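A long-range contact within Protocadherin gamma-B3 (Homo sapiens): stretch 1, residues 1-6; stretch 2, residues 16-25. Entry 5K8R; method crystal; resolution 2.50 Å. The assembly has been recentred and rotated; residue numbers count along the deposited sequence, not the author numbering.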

ATOM      1  N   GLU A   1      17.328   1.399  71.012  1.00102.38           N
ATOM      2  CA  GLU A   1      18.754   1.699  71.009  1.00101.53           C
ATOM      3  C   GLU A   1      19.507   0.832  69.981  1.00 95.87           C
ATOM      4  O   GLU A   1      20.507   0.209  70.340  1.00101.75           O
ATOM      5  N   PRO A   2      19.046   0.766  68.661  1.00 73.32           N
ATOM      6  CA  PRO A   2      17.843   1.548  68.335  1.00 59.47           C
ATOM      7  C   PRO A   2      16.590   0.679  68.311  1.00 56.60           C
ATOM      8  O   PRO A   2      16.645  -0.491  68.692  1.00 53.15           O
ATOM      9  N   ILE A   3      15.476   1.250  67.867  1.00 42.14           N
ATOM     10  CA  ILE A   3      14.215   0.520  67.798  1.00 29.90           C
ATOM     11  C   ILE A   3      13.498   0.783  66.478  1.00 32.85           C
ATOM     12  O   ILE A   3      13.573   1.881  65.926  1.00 39.70           O
ATOM     13  N   ARG A   4      12.804  -0.233  65.975  1.00 31.41           N
ATOM     14  CA  ARG A   4      12.072  -0.115  64.718  1.00 31.89           C
ATOM     15  C   ARG A   4      10.665  -0.717  64.758  1.00 32.04           C
ATOM     16  O   ARG A   4      10.500  -1.935  64.825  1.00 30.21           O
ATOM     17  N   TYR A   5       9.659   0.152  64.708  1.00 30.62           N
ATOM     18  CA  TYR A   5       8.265  -0.257  64.708  1.00 30.81           C
ATOM     19  C   TYR A   5       7.831  -0.554  63.274  1.00 36.22           C
ATOM     20  O   TYR A   5       8.587  -0.373  62.318  1.00 48.37           O
ATOM     21  N   ALA A   6       6.593  -1.019  63.123  1.00 27.23           N
ATOM     22  CA  ALA A   6       6.050  -1.336  61.806  1.00 25.02           C
ATOM     23  C   ALA A   6       4.545  -1.129  61.841  1.00 27.56           C
ATOM     24  O   ALA A   6       3.839  -1.840  62.563  1.00 46.91           O
ATOM     25  N   LEU A  16      -1.853   4.564  67.863  1.00 40.13           N
ATOM     26  CA  LEU A  16      -0.680   4.209  68.652  1.00 31.36           C
ATOM     27  C   LEU A  16       0.372   3.549  67.770  1.00 39.19           C
ATOM     28  O   LEU A  16       0.149   2.457  67.235  1.00 43.14           O
ATOM     29  N   VAL A  17       1.517   4.212  67.614  1.00 39.71           N
ATOM     30  CA  VAL A  17       2.652   3.578  66.951  1.00 31.54           C
ATOM     31  C   VAL A  17       3.409   2.694  67.930  1.00 41.77           C
ATOM     32  O   VAL A  17       3.747   1.545  67.621  1.00 40.33           O
ATOM     33  N   GLY A  18       3.686   3.209  69.124  1.00 34.54           N
ATOM     34  CA  GLY A  18       4.376   2.380  70.095  1.00 31.01           C
ATOM     35  C   GLY A  18       4.492   3.067  71.435  1.00 29.95           C
ATOM     36  O   GLY A  18       4.027   4.194  71.628  1.00 48.92           O
ATOM     37  N   ASN A  19       5.119   2.357  72.371  1.00 30.34           N
ATOM     38  CA  ASN A  19       5.410   2.872  73.705  1.00 32.25           C
ATOM     39  C   ASN A  19       6.907   3.167  73.760  1.00 39.47           C
ATOM     40  O   ASN A  19       7.698   2.381  74.284  1.00 47.31           O
ATOM     41  N   LEU A  20       7.290   4.321  73.209  1.00 35.20           N
ATOM     42  CA  LEU A  20       8.707   4.652  73.081  1.00 36.57           C
ATOM     43  C   LEU A  20       9.397   4.710  74.438  1.00 41.87           C
ATOM     44  O   LEU A  20      10.527   4.230  74.589  1.00 50.36           O
ATOM     45  N   ALA A  21       8.734   5.291  75.437  1.00 40.13           N
ATOM     46  CA  ALA A  21       9.339   5.393  76.761  1.00 41.15           C
ATOM     47  C   ALA A  21       9.571   4.014  77.364  1.00 51.79           C
ATOM     48  O   ALA A  21      10.672   3.708  77.839  1.00 59.90           O
ATOM     49  N   LYS A  22       8.544   3.163  77.347  1.00 38.93           N
ATOM     50  CA  LYS A  22       8.686   1.821  77.903  1.00 45.52           C
ATOM     51  C   LYS A  22       9.730   1.013  77.142  1.00 55.58           C
ATOM     52  O   LYS A  22      10.533   0.293  77.748  1.00 61.25           O
ATOM     53  N   ASP A  23       9.742   1.127  75.814  1.00 60.87           N
ATOM     54  CA  ASP A  23      10.628   0.301  75.003  1.00 58.69           C
ATOM     55  C   ASP A  23      12.084   0.746  75.078  1.00 56.17           C
ATOM     56  O   ASP A  23      12.977  -0.061  74.793  1.00 51.89           O
ATOM     57  N   LEU A  24      12.348   1.997  75.453  1.00 42.96           N
ATOM     58  CA  LEU A  24      13.708   2.514  75.530  1.00 40.74           C
ATOM     59  C   LEU A  24      14.239   2.554  76.960  1.00 56.54           C
ATOM     60  O   LEU A  24      15.182   3.300  77.243  1.00 64.08           O
ATOM     61  N   GLY A  25      13.657   1.767  77.863  1.00 51.39           N
ATOM     62  CA  GLY A  25      14.131   1.688  79.228  1.00 59.06           C
ATOM     63  C   GLY A  25      13.688   2.809  80.140  1.00 58.89           C
ATOM     64  O   GLY A  25      14.073   2.814  81.316  1.00 59.23           O
TER

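A single side-chain hydrogen bond crosses this contact, and it ties a strand to the last residue of a one-turn helix: Tyr5 OH donates to Asp23 OD2 at 2.7 Å, with the carboxylate oxygen at the ring edge, near its plane. Both CA-to-CB bonds point toward the opposing stretch and both chi1 angles are m (-60° for Tyr5, -64° for Asp23), so the phenol spans the gap and meets the acid at its tip. No backbone hydrogen bond joins the stretches; the strand axes come no nearer than 7.4 Å, at 151°, and side chains fill the space between them.

Tyr5 has the largest area covered by the other stretch. Below its hydroxyl, CE1 lies 3.9 Å from Gly18 CA. A CB built on that glycine would point toward the ring and sit 2.4 Å from Tyr5 CE1, a clash, so the absence of a side chain makes room for the aromatic. Near the base of the ring, Tyr5 CB meets CG1 of Val17 (chi1 t) at 4.1 Å. At the ring edge, Tyr5 CE2 packs 3.8 Å from Leu20 CD2.

The alternation of the strand sets the next inward residue at Ile3, while Arg4 reaches nothing here. With chi1 and chi2 both t, Ile3 sends CD1 to within 3.6 Å of Asp23 CB, and its CG2 lies 4.0 Å from both Leu20 CD2 and Leu24 CD2. Those two leucines leave their backbones sideways, yet their ends come nearer: Leu24 is a regular m,t rotamer, whereas Leu20 has an off-well chi1 of -102°.

At the margin, the poorly ordered Glu1 places OE2 3.2 Å from Leu24 O. Both atoms are acceptors, so this proximity supplies no hydrogen bond.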

ATOM      1  CB  GLU A   1      19.346   1.505  72.408  1.00103.75           C
ATOM      2  CG  GLU A   1      19.051   2.645  73.370  1.00100.13           C
ATOM      3  CD  GLU A   1      17.987   2.286  74.389  1.00100.51           C
ATOM      4  OE1 GLU A   1      17.589   1.104  74.443  1.00100.66           O
ATOM      5  OE2 GLU A   1      17.549   3.187  75.136  1.00 95.20           O
ATOM      6  CB  PRO A   2      18.147   2.071  66.932  1.00 61.89           C
ATOM      7  CG  PRO A   2      18.942   0.984  66.285  1.00 54.53           C
ATOM      8  CD  PRO A   2      19.458   0.066  67.363  1.00 69.92           C
ATOM      9  CB  ILE A   3      13.280   0.897  68.962  1.00 33.70           C
ATOM     10  CG1 ILE A   3      11.967   0.118  68.865  1.00 39.19           C
ATOM     11  CG2 ILE A   3      13.018   2.395  68.972  1.00 40.59           C
ATOM     12  CD1 ILE A   3      11.295  -0.117  70.200  1.00 44.47           C
ATOM     13  CB  ARG A   4      12.873  -0.742  63.575  1.00 27.86           C
ATOM     14  CG  ARG A   4      12.112  -0.838  62.262  1.00 30.01           C
ATOM     15  CD  ARG A   4      12.354  -2.175  61.581  1.00 33.16           C
ATOM     16  NE  ARG A   4      11.283  -3.129  61.853  1.00 26.17           N
ATOM     17  CZ  ARG A   4      11.169  -4.314  61.262  1.00 36.69           C
ATOM     18  NH1 ARG A   4      12.063  -4.694  60.359  1.00 31.37           N
ATOM     19  NH2 ARG A   4      10.161  -5.118  61.572  1.00 28.88           N
ATOM     20  CB  TYR A   5       7.386   0.819  65.348  1.00 22.37           C
ATOM     21  CG  TYR A   5       7.750   1.135  66.781  1.00 41.65           C
ATOM     22  CD1 TYR A   5       7.328   0.318  67.822  1.00 42.92           C
ATOM     23  CD2 TYR A   5       8.515   2.251  67.094  1.00 41.06           C
ATOM     24  CE1 TYR A   5       7.658   0.603  69.135  1.00 41.54           C
ATOM     25  CE2 TYR A   5       8.849   2.545  68.404  1.00 40.98           C
ATOM     26  CZ  TYR A   5       8.418   1.717  69.420  1.00 41.91           C
ATOM     27  OH  TYR A   5       8.749   2.006  70.725  1.00 42.33           O
ATOM     28  CB  ALA A   6       6.390  -2.770  61.395  1.00 31.36           C
ATOM     29  CB  LEU A  16      -1.075   3.280  69.797  1.00 33.83           C
ATOM     30  CG  LEU A  16       0.076   2.739  70.648  1.00 37.60           C
ATOM     31  CD1 LEU A  16       0.836   3.878  71.306  1.00 31.74           C
ATOM     32  CD2 LEU A  16      -0.434   1.760  71.691  1.00 34.77           C
ATOM     33  CB  VAL A  17       3.577   4.634  66.321  1.00 28.59           C
ATOM     34  CG1 VAL A  17       4.762   3.962  65.643  1.00 22.45           C
ATOM     35  CG2 VAL A  17       2.807   5.493  65.337  1.00 36.05           C
ATOM     36  CB  ASN A  19       4.985   1.871  74.789  1.00 50.41           C
ATOM     37  CG  ASN A  19       3.553   1.390  74.617  1.00 65.19           C
ATOM     38  OD1 ASN A  19       2.601   2.113  74.914  1.00 75.55           O
ATOM     39  ND2 ASN A  19       3.397   0.159  74.146  1.00 57.26           N
ATOM     40  CB  LEU A  20       8.873   5.980  72.344  1.00 31.55           C
ATOM     41  CG  LEU A  20       9.271   5.881  70.873  1.00 34.90           C
ATOM     42  CD1 LEU A  20       9.471   7.267  70.284  1.00 48.52           C
ATOM     43  CD2 LEU A  20      10.530   5.043  70.723  1.00 36.66           C
ATOM     44  CB  ALA A  21       8.457   6.241  77.674  1.00 40.97           C
ATOM     45  CB  LYS A  22       7.339   1.100  77.883  1.00 41.45           C
ATOM     46  CG  LYS A  22       7.429  -0.376  78.237  1.00 55.04           C
ATOM     47  CD  LYS A  22       6.170  -1.125  77.838  1.00 73.87           C
ATOM     48  CE  LYS A  22       6.335  -2.622  78.044  1.00 76.62           C
ATOM     49  NZ  LYS A  22       5.141  -3.384  77.587  1.00 68.83           N
ATOM     50  CB  ASP A  23      10.158   0.305  73.549  1.00 44.59           C
ATOM     51  CG  ASP A  23       8.791  -0.330  73.377  1.00 56.07           C
ATOM     52  OD1 ASP A  23       8.407  -1.157  74.230  1.00 63.52           O
ATOM     53  OD2 ASP A  23       8.101  -0.003  72.388  1.00 52.87           O
ATOM     54  CB  LEU A  24      13.783   3.904  74.897  1.00 43.80           C
ATOM     55  CG  LEU A  24      13.510   3.962  73.391  1.00 50.40           C
ATOM     56  CD1 LEU A  24      13.709   5.372  72.861  1.00 46.59           C
ATOM     57  CD2 LEU A  24      14.390   2.972  72.643  1.00 51.09           C
TER